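PDB 1XT5: variable region-containing chitin-binding protein 3 from Branchiostoma floridae, which is an immune-type receptor that probably binds chitin, and possibly hydrolyses it, and is represented here by its first immunoglobulin V-type domain. Local coordinates for residues F80-A84 against R95-H100; L42-P47 against Q102-W108; P25-Q29 against L89-T93. One frame throughout, in Å; residues are numbered along the deposited sequence. Where two conformers were deposited one is given.

Interaction 1: F80-A84 against R95-H100; sequences FLGRA and RLTHVH
The carbonyl oxygen of Arg83 is gripped by several groups where strands D and E of the immunoglobulin V-set fold meet. Thr97 N gives Arg83 O a hydrogen bond of 2.9 Å, with an N-H...O angle of 158°. Water 2 donates to the same oxygen and accepts from Arg95 NH1. Leu96 CA adds a CA-H...O contact, 3.3 Å from Arg83 O. Just beyond, Ala84 and Leu96 form an antiparallel non-hydrogen-bonded pair. Both side chains lie on the face that packs toward the core. There, in one of its two conformers, Leu96 brings CD1 up to the edge of the Phe80 ring; for the other conformer this contact is doubtful.

The Arg83 chain extends across Thr97 and bends at its third torsion (chi3 -60°). This lets NH1 donate to Thr97 O at 3.0 Å, nearly along the C=O axis and within the guanidinium plane. The same NH1 has a stronger partner in the carboxylate of Asp103, the salt bridge well known from V domains. His100 covers one guanidinium face, with ND1 3.5 Å from Arg83 CZ. The guanidinium and imidazole planes are tilted 36° from each other. His100 ND1 donates to His98 O at 2.7 Å, which helps to set the rotation of the imidazole. Water 1 joins Gly82 O, at 2.8 Å, to Thr97 OG1, at 2.7 Å.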
loop_
_atom_site.group_PDB
_atom_site.type_symbol
_atom_site.label_atom_id
_atom_site.label_comp_id
_atom_site.label_asym_id
_atom_site.label_seq_id
_atom_site.Cartn_x
_atom_site.Cartn_y
_atom_site.Cartn_z
ATOM N N PHE A 80 9.354 7.875 -6.150
ATOM C CA PHE A 80 9.100 6.454 -6.295
ATOM C C PHE A 80 8.617 6.072 -7.670
ATOM O O PHE A 80 8.410 4.904 -7.929
ATOM C CB PHE A 80 8.066 5.964 -5.244
ATOM C CG PHE A 80 8.497 6.369 -3.827
ATOM C CD1 PHE A 80 8.015 7.553 -3.303
ATOM C CD2 PHE A 80 9.352 5.575 -3.150
ATOM C CE1 PHE A 80 8.429 8.011 -2.072
ATOM C CE2 PHE A 80 9.797 6.000 -1.869
ATOM C CZ PHE A 80 9.304 7.197 -1.393
ATOM N N LEU A 81 8.383 7.075 -8.507
ATOM C CA LEU A 81 7.827 6.807 -9.830
ATOM C C LEU A 81 8.765 5.906 -10.554
ATOM O O LEU A 81 9.956 6.156 -10.662
ATOM C CB LEU A 81 7.574 8.114 -10.593
ATOM C CG LEU A 81 6.634 8.034 -11.779
ATOM C CD1 LEU A 81 6.126 9.450 -12.136
ATOM C CD2 LEU A 81 7.199 7.394 -13.028
ATOM N N GLY A 82 8.220 4.848 -11.129
ATOM C CA GLY A 82 8.953 3.870 -11.792
ATOM C C GLY A 82 9.686 2.838 -10.981
ATOM O O GLY A 82 10.296 1.920 -11.553
ATOM N N ARG A 83 9.668 2.932 -9.683
ATOM C CA ARG A 83 10.294 2.005 -8.767
ATOM C C ARG A 83 9.327 1.265 -7.873
ATOM O O ARG A 83 9.676 0.195 -7.354
ATOM C CB ARG A 83 11.306 2.712 -7.842
ATOM C CG ARG A 83 12.361 3.447 -8.607
ATOM C CD ARG A 83 13.484 3.975 -7.760
ATOM N NE ARG A 83 13.155 4.910 -6.718
ATOM C CZ ARG A 83 13.165 4.748 -5.374
ATOM N NH1 ARG A 83 13.448 3.582 -4.842
ATOM N NH2 ARG A 83 12.876 5.759 -4.602
ATOM N N ALA A 84 8.120 1.752 -7.697
ATOM C CA ALA A 84 7.152 1.177 -6.800
ATOM C C ALA A 84 6.037 0.502 -7.615
ATOM O O ALA A 84 5.496 1.102 -8.551
ATOM C CB ALA A 84 6.556 2.274 -5.919
ATOM N N ARG A 95 6.221 -3.585 -3.901
ATOM C CA ARG A 95 7.587 -3.879 -4.357
ATOM C C ARG A 95 8.257 -2.550 -4.683
ATOM O O ARG A 95 7.716 -1.741 -5.447
ATOM C CB ARG A 95 7.545 -4.767 -5.599
ATOM C CG ARG A 95 8.917 -5.168 -6.119
ATOM C CD ARG A 95 8.801 -6.151 -7.260
ATOM N NE ARG A 95 9.975 -6.656 -7.921
ATOM C CZ ARG A 95 10.492 -6.081 -9.002
ATOM N NH1 ARG A 95 10.032 -4.962 -9.565
ATOM N NH2 ARG A 95 11.579 -6.664 -9.514
ATOM N N LEU A 96 9.441 -2.330 -4.120
ATOM C CA LEU A 96 10.244 -1.130 -4.369
ATOM C C LEU A 96 11.577 -1.548 -4.902
ATOM O O LEU A 96 12.307 -2.353 -4.264
ATOM C CB LEU A 96 10.303 -0.323 -3.090
ATOM C CG LEU A 96 10.939 1.034 -3.257
ATOM C CD1 LEU A 96 10.112 1.950 -4.155
ATOM C CD2 LEU A 96 11.157 1.646 -1.873
ATOM N N THR A 97 11.948 -1.059 -6.088
ATOM C CA THR A 97 13.255 -1.411 -6.700
ATOM C C THR A 97 14.235 -0.252 -6.505
ATOM O O THR A 97 13.856 0.877 -6.173
ATOM C CB THR A 97 13.121 -1.693 -8.193
ATOM O OG1 THR A 97 12.647 -0.516 -8.828
ATOM C CG2 THR A 97 12.129 -2.770 -8.438
ATOM N N HIS A 98 15.512 -0.573 -6.764
ATOM C CA HIS A 98 16.585 0.443 -6.749
ATOM C C HIS A 98 16.515 1.288 -5.466
ATOM O O HIS A 98 16.489 2.519 -5.519
ATOM C CB HIS A 98 16.539 1.348 -7.959
ATOM C CG HIS A 98 16.683 0.609 -9.199
ATOM N ND1 HIS A 98 17.893 0.201 -9.687
ATOM C CD2 HIS A 98 15.722 0.242 -10.087
ATOM C CE1 HIS A 98 17.656 -0.441 -10.817
ATOM N NE2 HIS A 98 16.372 -0.432 -11.124
ATOM N N VAL A 99 16.446 0.607 -4.311
ATOM C CA VAL A 99 16.217 1.309 -3.069
ATOM C C VAL A 99 17.301 2.328 -2.783
ATOM O O VAL A 99 18.496 2.052 -2.832
ATOM C CB VAL A 99 16.050 0.287 -1.914
ATOM C CG1 VAL A 99 16.092 0.961 -0.591
ATOM C CG2 VAL A 99 14.768 -0.505 -2.091
ATOM N N HIS A 100 16.871 3.551 -2.487
ATOM C CA HIS A 100 17.808 4.648 -2.197
ATOM C C HIS A 100 18.079 4.751 -0.707
ATOM O O HIS A 100 17.279 4.329 0.100
ATOM C CB HIS A 100 17.208 5.977 -2.649
ATOM C CG HIS A 100 17.102 6.158 -4.126
ATOM N ND1 HIS A 100 16.638 5.183 -4.991
ATOM C CD2 HIS A 100 17.425 7.218 -4.901
ATOM C CE1 HIS A 100 16.694 5.690 -6.234
ATOM N NE2 HIS A 100 17.164 6.952 -6.216
HETATM O O HOH W 1 11.714 -0.483 -11.347
HETATM O O HOH W 2 8.538 -2.344 -8.385
#

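Interaction 2: L42-P47 against Q102-W108; sequences LKGASP and QDGGRYW
Strands C and F of the V-set sheet pair here, and the contact includes the tyrosine corner at the E-F turn. Leu42 and Trp108 form an antiparallel hydrogen-bonded pair. Trp108 N donates to Leu42 O at 2.8 Å, almost straight at 175°, and Leu42 N returns a bond to Trp108 O. Two residues on, Gly44 N donates a hydrogen bond to Arg106 O.

The Trp108 indole is held at its edge and over one face. NE1 donates to Gly44 O at 2.9 Å; the oxygen lies in the indole plane, while the donor sits above the carbonyl plane. Pro47 covers the ring by a CH-pi contact, CD being 3.7 Å from the centroid of the six-membered ring. The turn 44-47 thus folds back over the tryptophan.

On the other face of the sheet, Lys43 slants across one face of the Tyr107 ring. Its CG lies over the phenol ring, 4.0 Å from the centroid. The chain is extended until chi4 (-72°), where it turns NZ to Gly104 O at 3.0 Å. Water 3 links NZ to Gln102 O. Tyr107 OH donates to a lone pair of Asp103 O at 2.7 Å, the bond that defines the corner.

Strand 122-132 flanks strand 105-112 through Val127. Strand 50-58 pairs with strand 38-44 through Thr51, which places this contact in the middle of the sheet.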
loop_
_atom_site.group_PDB
_atom_site.type_symbol
_atom_site.label_atom_id
_atom_site.label_comp_id
_atom_site.label_asym_id
_atom_site.label_seq_id
_atom_site.Cartn_x
_atom_site.Cartn_y
_atom_site.Cartn_z
ATOM N N LEU A 42 1.799 5.080 1.557
ATOM C CA LEU A 42 2.077 6.422 1.991
ATOM C C LEU A 42 3.321 6.380 2.881
ATOM O O LEU A 42 3.307 5.620 3.858
ATOM C CB LEU A 42 0.887 6.974 2.766
ATOM C CG LEU A 42 -0.446 6.988 2.016
ATOM C CD1 LEU A 42 -1.622 7.201 2.955
ATOM C CD2 LEU A 42 -0.453 7.979 0.886
ATOM N N LYS A 43 4.338 7.175 2.600
ATOM C CA LYS A 43 5.570 7.132 3.405
ATOM C C LYS A 43 5.601 8.304 4.342
ATOM O O LYS A 43 5.525 9.458 3.916
ATOM C CB LYS A 43 6.809 7.179 2.500
ATOM C CG LYS A 43 8.102 6.990 3.299
ATOM C CD LYS A 43 9.298 7.201 2.370
ATOM C CE LYS A 43 10.573 6.875 3.072
ATOM N NZ LYS A 43 10.952 7.842 4.076
ATOM N N GLY A 44 5.686 8.045 5.642
ATOM C CA GLY A 44 5.789 9.106 6.628
ATOM C C GLY A 44 5.406 8.593 8.008
ATOM O O GLY A 44 5.146 7.425 8.235
ATOM N N ALA A 45 5.357 9.550 8.931
ATOM C CA ALA A 45 5.031 9.217 10.316
ATOM C C ALA A 45 3.633 8.609 10.489
ATOM O O ALA A 45 3.445 7.754 11.355
ATOM C CB ALA A 45 5.178 10.462 11.188
ATOM N N SER A 46 2.688 9.126 9.685
ATOM C CA SER A 46 1.313 8.670 9.805
ATOM C C SER A 46 0.664 8.741 8.418
ATOM O O SER A 46 1.239 9.400 7.550
ATOM C CB SER A 46 0.511 9.491 10.813
ATOM O OG SER A 46 0.378 10.830 10.339
ATOM N N PRO A 47 -0.472 8.130 8.225
ATOM C CA PRO A 47 -1.098 8.172 6.891
ATOM C C PRO A 47 -1.304 9.579 6.402
ATOM O O PRO A 47 -1.152 9.837 5.197
ATOM C CB PRO A 47 -2.432 7.445 7.066
ATOM C CG PRO A 47 -2.101 6.402 8.104
ATOM C CD PRO A 47 -1.231 7.175 9.080
ATOM N N GLN A 102 17.692 7.156 1.288
ATOM C CA GLN A 102 16.617 7.846 2.003
ATOM C C GLN A 102 15.273 7.179 1.814
ATOM O O GLN A 102 14.299 7.760 2.337
ATOM C CB GLN A 102 16.542 9.275 1.503
ATOM C CG GLN A 102 17.823 10.016 1.846
ATOM C CD GLN A 102 18.491 9.718 3.168
ATOM O OE1 GLN A 102 19.580 9.138 3.347
ATOM N NE2 GLN A 102 17.804 10.143 4.213
ATOM N N ASP A 103 15.209 6.044 1.188
ATOM C CA ASP A 103 13.981 5.287 1.188
ATOM C C ASP A 103 13.707 4.640 2.539
ATOM O O ASP A 103 12.588 4.180 2.776
ATOM C CB ASP A 103 13.963 4.203 0.110
ATOM C CG ASP A 103 13.793 4.662 -1.310
ATOM O OD1 ASP A 103 13.386 5.807 -1.547
ATOM O OD2 ASP A 103 14.126 3.853 -2.193
ATOM N N GLY A 104 14.681 4.567 3.476
ATOM C CA GLY A 104 14.340 4.082 4.799
ATOM C C GLY A 104 13.288 4.933 5.435
ATOM O O GLY A 104 13.202 6.153 5.235
ATOM N N GLY A 105 12.442 4.305 6.251
ATOM C CA GLY A 105 11.371 5.020 6.881
ATOM C C GLY A 105 10.182 4.136 7.130
ATOM O O GLY A 105 10.325 2.915 7.310
ATOM N N ARG A 106 9.014 4.761 7.129
ATOM C CA ARG A 106 7.785 4.107 7.520
ATOM C C ARG A 106 6.768 4.166 6.386
ATOM O O ARG A 106 6.424 5.266 5.925
ATOM C CB ARG A 106 7.219 4.740 8.775
ATOM C CG ARG A 106 6.008 3.999 9.350
ATOM C CD ARG A 106 5.643 4.462 10.735
ATOM N NE ARG A 106 6.727 4.274 11.696
ATOM C CZ ARG A 106 6.977 3.205 12.395
ATOM N NH1 ARG A 106 6.256 2.105 12.236
ATOM N NH2 ARG A 106 7.968 3.178 13.263
ATOM N N TYR A 107 6.293 3.025 5.936
ATOM C CA TYR A 107 5.410 2.896 4.810
ATOM C C TYR A 107 4.067 2.369 5.285
ATOM O O TYR A 107 3.966 1.274 5.830
ATOM C CB TYR A 107 6.019 1.941 3.769
ATOM C CG TYR A 107 7.219 2.501 3.077
ATOM C CD1 TYR A 107 8.463 2.528 3.656
ATOM C CD2 TYR A 107 7.119 3.058 1.796
ATOM C CE1 TYR A 107 9.559 3.073 3.032
ATOM C CE2 TYR A 107 8.189 3.596 1.126
ATOM C CZ TYR A 107 9.444 3.588 1.762
ATOM O OH TYR A 107 10.503 4.125 1.101
ATOM N N TRP A 108 3.021 3.148 5.061
ATOM C CA TRP A 108 1.670 2.790 5.453
ATOM C C TRP A 108 0.953 2.153 4.277
ATOM O O TRP A 108 0.850 2.750 3.212
ATOM C CB TRP A 108 0.904 4.058 5.878
ATOM C CG TRP A 108 1.468 4.630 7.131
ATOM C CD1 TRP A 108 2.519 5.518 7.230
ATOM C CD2 TRP A 108 1.055 4.333 8.461
ATOM N NE1 TRP A 108 2.782 5.783 8.542
ATOM C CE2 TRP A 108 1.914 5.083 9.320
ATOM C CE3 TRP A 108 0.110 3.537 9.024
ATOM C CZ2 TRP A 108 1.783 5.023 10.696
ATOM C CZ3 TRP A 108 -0.024 3.475 10.384
ATOM C CH2 TRP A 108 0.818 4.224 11.225
HETATM O O HOH W 3 13.681 9.417 4.371
#

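Interaction 3: P25-Q29 against L89-T93; sequences PCSYQ and LAAPT
The half of the intersheet disulfide on strand B, Cys26, meets the loop that leads into strand E. Cys26 N donates to Thr93 OG1 at 3.2 Å, with an angle of 156° at the hydrogen. Thr93 turns its hydroxyl beside its own backbone N (chi1 -63°), and this aims it at strand B. The neighbouring Pro25 CA lies 3.3 Å from Thr93 OG1.

Pro92 is the centre of an inverse gamma turn, closed by Thr93 N donating to Ala91 O at 2.8 Å. Pro92 N has no hydrogen to offer Cys26 O. The proline instead packs by its ring: CG touches Cys26 SG at 4.0 Å, and CD meets the Tyr28 ring at its edge, 3.9 Å from Tyr28 CD2. The Tyr28 and Pro92 side chains cross at about a right angle.

Leu89 O also lies in the plane of the phenol ring, 3.5 Å from Tyr28 CE2. Water 5 links Tyr28 OH to Leu89 O, the latter bond being weak. Water 4 accepts from Tyr28 N and lies beside Ala90 O, while water 6 sits over the centre of the tyrosine ring. Waters 4 and 6 thus lie between Tyr28 and Ala90.

Strand 4-8 borders the far edge of strand 22-31, with Arg8 hydrogen-bonded to Ser27 through the backbone. From the opposite sheet, Cys109 completes the disulfide and Trp41 NE1 is hydrogen-bonded to Pro92 O.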
loop_
_atom_site.group_PDB
_atom_site.type_symbol
_atom_site.label_atom_id
_atom_site.label_comp_id
_atom_site.label_asym_id
_atom_site.label_seq_id
_atom_site.Cartn_x
_atom_site.Cartn_y
_atom_site.Cartn_z
ATOM N N PRO A 25 4.981 -6.543 2.731
ATOM C CA PRO A 25 3.710 -7.251 2.633
ATOM C C PRO A 25 2.527 -6.486 3.195
ATOM O O PRO A 25 2.606 -5.787 4.195
ATOM C CB PRO A 25 3.987 -8.555 3.412
ATOM C CG PRO A 25 5.456 -8.742 3.303
ATOM C CD PRO A 25 5.990 -7.350 3.456
ATOM N N CYS A 26 1.374 -6.704 2.572
ATOM C CA CYS A 26 0.139 -6.155 3.068
ATOM C C CYS A 26 -1.030 -7.016 2.577
ATOM O O CYS A 26 -1.008 -7.453 1.429
ATOM C CB CYS A 26 -0.041 -4.730 2.572
ATOM S SG CYS A 26 -1.551 -3.951 3.249
ATOM N N SER A 27 -2.000 -7.232 3.451
ATOM C CA SER A 27 -3.211 -7.927 3.097
ATOM C C SER A 27 -4.414 -7.139 3.666
ATOM O O SER A 27 -4.255 -6.294 4.539
ATOM C CB SER A 27 -3.273 -9.352 3.627
ATOM O OG SER A 27 -3.387 -9.368 5.054
ATOM N N TYR A 28 -5.621 -7.443 3.193
ATOM C CA TYR A 28 -6.795 -6.846 3.814
ATOM C C TYR A 28 -7.983 -7.776 3.627
ATOM O O TYR A 28 -8.033 -8.601 2.693
ATOM C CB TYR A 28 -7.105 -5.420 3.267
ATOM C CG TYR A 28 -7.694 -5.439 1.877
ATOM C CD1 TYR A 28 -9.069 -5.489 1.680
ATOM C CD2 TYR A 28 -6.897 -5.426 0.736
ATOM C CE1 TYR A 28 -9.629 -5.524 0.454
ATOM C CE2 TYR A 28 -7.474 -5.477 -0.538
ATOM C CZ TYR A 28 -8.836 -5.520 -0.670
ATOM O OH TYR A 28 -9.397 -5.605 -1.921
ATOM N N GLN A 29 -8.991 -7.517 4.475
ATOM C CA GLN A 29 -10.304 -8.082 4.366
ATOM C C GLN A 29 -11.316 -6.956 4.507
ATOM O O GLN A 29 -11.164 -6.116 5.353
ATOM C CB GLN A 29 -10.584 -9.144 5.394
ATOM C CG GLN A 29 -9.779 -10.403 5.054
ATOM C CD GLN A 29 -10.299 -11.135 3.830
ATOM O OE1 GLN A 29 -9.533 -11.438 2.908
ATOM N NE2 GLN A 29 -11.605 -11.454 3.716
ATOM N N LEU A 89 -3.773 -5.950 -6.419
ATOM C CA LEU A 89 -4.422 -4.992 -5.549
ATOM C C LEU A 89 -5.248 -5.622 -4.471
ATOM O O LEU A 89 -5.508 -4.986 -3.430
ATOM C CB LEU A 89 -5.268 -4.023 -6.394
ATOM C CG LEU A 89 -4.502 -3.039 -7.250
ATOM C CD1 LEU A 89 -5.413 -2.371 -8.249
ATOM C CD2 LEU A 89 -3.781 -1.997 -6.419
ATOM N N ALA A 90 -5.688 -6.857 -4.645
ATOM C CA ALA A 90 -6.433 -7.583 -3.623
ATOM C C ALA A 90 -5.519 -8.090 -2.517
ATOM O O ALA A 90 -6.062 -8.502 -1.456
ATOM C CB ALA A 90 -7.184 -8.776 -4.221
ATOM N N ALA A 91 -4.222 -8.063 -2.675
ATOM C CA ALA A 91 -3.226 -8.548 -1.697
ATOM C C ALA A 91 -2.026 -7.616 -1.864
ATOM O O ALA A 91 -1.005 -7.969 -2.460
ATOM C CB ALA A 91 -2.869 -9.999 -1.967
ATOM N N PRO A 92 -2.181 -6.338 -1.461
ATOM C CA PRO A 92 -1.405 -5.236 -2.015
ATOM C C PRO A 92 -0.013 -5.017 -1.452
ATOM O O PRO A 92 0.438 -3.867 -1.260
ATOM C CB PRO A 92 -2.328 -4.032 -1.762
ATOM C CG PRO A 92 -3.014 -4.394 -0.460
ATOM C CD PRO A 92 -3.306 -5.857 -0.627
ATOM N N THR A 93 0.773 -6.076 -1.337
ATOM C CA THR A 93 2.192 -5.973 -1.091
ATOM C C THR A 93 2.845 -5.035 -2.078
ATOM O O THR A 93 2.611 -5.121 -3.294
ATOM C CB THR A 93 2.801 -7.374 -1.217
ATOM O OG1 THR A 93 2.220 -8.151 -0.193
ATOM C CG2 THR A 93 4.315 -7.387 -1.196
HETATM O O HOH W 4 -5.314 -9.508 1.028
HETATM O O HOH W 5 -8.284 -4.186 -4.032
HETATM O O HOH W 6 -8.428 -8.919 -0.089
#

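All three contacts belong to one immunoglobulin V-set sandwich. Interactions 1 and 2 have centres about 13 Å apart and touch directly. Arg83 NH1 and Asp103 OD2 form a salt bridge of 2.7 Å, and Phe80 packs against Tyr107 OH, with CE2 at 3.6 Å. The D-E contact is thereby tied to the E-F turn and the opposite sheet. Interaction 3 lies about 18 Å from interaction 1, centre to centre. Both reach the same sheet, whose strands 22-31 and 94-96 are neighbours. Interactions 2 and 3 have centres about 17 Å apart, on opposite sides of the chain's centre. Their nearest atoms are about 7 Å apart, but the Cys26-Cys109 disulfide links their two sheets.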